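Local coordinates for protein putative glutathionylspermidine synthase (Methylobacillus flagellatus, PDB 3N6X) that is a putative glutathionylspermidine synthase of the circularly permuted ATP-grasp family and probably acts as an ATP-dependent ligase, although its substrates are not established, at residues L102-V105 with Q109-I112. Residues are numbered along the deposited sequence; the frame is centred on the assembly and turned at random.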
# COMPACT_ATOMS: atom_id res chain seq x y z
N LEU A 102 -14.19 -8.23 7.61
CA LEU A 102 -13.74 -9.55 7.14
C LEU A 102 -14.16 -10.68 8.09
O LEU A 102 -14.64 -11.71 7.63
CB LEU A 102 -12.23 -9.56 6.85
CG LEU A 102 -11.84 -8.83 5.56
CD1 LEU A 102 -10.35 -8.47 5.56
CD2 LEU A 102 -12.22 -9.64 4.30
N HIS A 103 -14.06 -10.46 9.40
CA HIS A 103 -14.57 -11.43 10.36
C HIS A 103 -16.10 -11.56 10.20
O HIS A 103 -16.63 -12.67 10.23
CB HIS A 103 -14.22 -11.01 11.80
CG HIS A 103 -14.82 -11.90 12.83
ND1 HIS A 103 -14.20 -13.08 13.20
CD2 HIS A 103 -16.01 -11.82 13.46
CE1 HIS A 103 -15.02 -13.66 14.07
NE2 HIS A 103 -16.12 -12.94 14.26
N ASP A 104 -16.80 -10.44 10.01
CA ASP A 104 -18.26 -10.45 9.87
C ASP A 104 -18.74 -11.20 8.60
O ASP A 104 -19.61 -12.07 8.73
CB ASP A 104 -18.82 -9.03 9.93
CG ASP A 104 -20.32 -8.93 10.11
OD1 ASP A 104 -20.90 -9.83 10.74
OD2 ASP A 104 -20.90 -7.92 9.71
N VAL A 105 -18.15 -10.92 7.39
CA VAL A 105 -18.58 -11.60 6.14
C VAL A 105 -18.42 -13.10 6.16
O VAL A 105 -19.11 -13.79 5.40
CB VAL A 105 -17.99 -11.02 4.82
CG1 VAL A 105 -18.67 -9.75 4.44
CG2 VAL A 105 -16.47 -10.88 4.88
N GLN A 109 -22.37 -12.31 9.28
CA GLN A 109 -22.76 -11.36 8.22
C GLN A 109 -23.79 -10.33 8.71
O GLN A 109 -24.76 -10.04 8.02
CB GLN A 109 -23.25 -12.10 6.96
CG GLN A 109 -22.18 -13.05 6.40
CD GLN A 109 -22.64 -13.85 5.20
OE1 GLN A 109 -23.82 -14.08 4.99
NE2 GLN A 109 -21.68 -14.34 4.42
N GLU A 110 -23.55 -9.78 9.93
CA GLU A 110 -24.42 -8.80 10.58
C GLU A 110 -24.64 -7.54 9.73
O GLU A 110 -25.75 -7.01 9.72
CB GLU A 110 -23.89 -8.42 11.98
CG GLU A 110 -23.94 -9.54 13.02
CD GLU A 110 -25.29 -10.18 13.34
OE1 GLU A 110 -26.34 -9.57 13.01
OE2 GLU A 110 -25.29 -11.27 13.95
N ILE A 111 -23.57 -7.07 9.03
CA ILE A 111 -23.65 -5.86 8.19
C ILE A 111 -24.56 -6.07 6.96
O ILE A 111 -25.10 -5.10 6.44
CB ILE A 111 -22.23 -5.32 7.81
CG1 ILE A 111 -22.30 -3.83 7.36
CG2 ILE A 111 -21.53 -6.24 6.76
CD1 ILE A 111 -20.98 -3.01 7.45
N ILE A 112 -24.68 -7.32 6.47
CA ILE A 112 -25.56 -7.64 5.33
C ILE A 112 -27.02 -7.72 5.83
O ILE A 112 -27.90 -7.09 5.23
CB ILE A 112 -25.11 -8.93 4.57
CG1 ILE A 112 -23.66 -8.78 4.01
CG2 ILE A 112 -26.11 -9.27 3.45
CD1 ILE A 112 -23.03 -10.09 3.39
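D104 OD2 is held by two groups: the backbone N of I111 donates to it over 2.9 Å, and the hydroxyl of Y334, from helix 327-335, is hydrogen-bonded to the same oxygen. The other carboxylate oxygen, OD1, takes the backbone N of E110 at 2.8 Å. Each oxygen is thus met on its syn side by one of two consecutive amides, I111 N lying nearer the carboxylate plane (15° out) than E110 N (27° out), and this two-pronged hold fixes the rotation of the group. With CG anti to the backbone N (chi1 -167°), the D104 side chain reaches out from the last turn of helix 81-105 to the start of helix 110-113. The I111 methyl CG2 packs against OD2 at 3.5 Å, while CB of E110 lies as close to OD1.

Backbone and side chain of Q109 complete the junction. Its N donates to D104 O at 2.8 Å, coming from above the carbonyl plane, and its side chain, extended beyond CG, brings NE2 to V105 O, also at 2.8 Å. This second bond is fairly straight, and the acceptor lies almost in the Q109 amide plane. With an alanine at D104, the amides of E110 and I111 would probably lose their carboxylate acceptors, and the hydroxyl of Y334 its partner. Between the two segments apolar packing is slight, V105 CG1 and I112 CD1 being 4.5 Å apart; I111 also leans on F333 and Y334 of helix 327-335.

The negative carboxylate probably also interacts favourably with the dipole of helix 110-113. Q109 is its N-cap residue, and the D104 carboxylate accepts its first two amides across a three-residue link from helix 81-105, within the ATP-grasp family region.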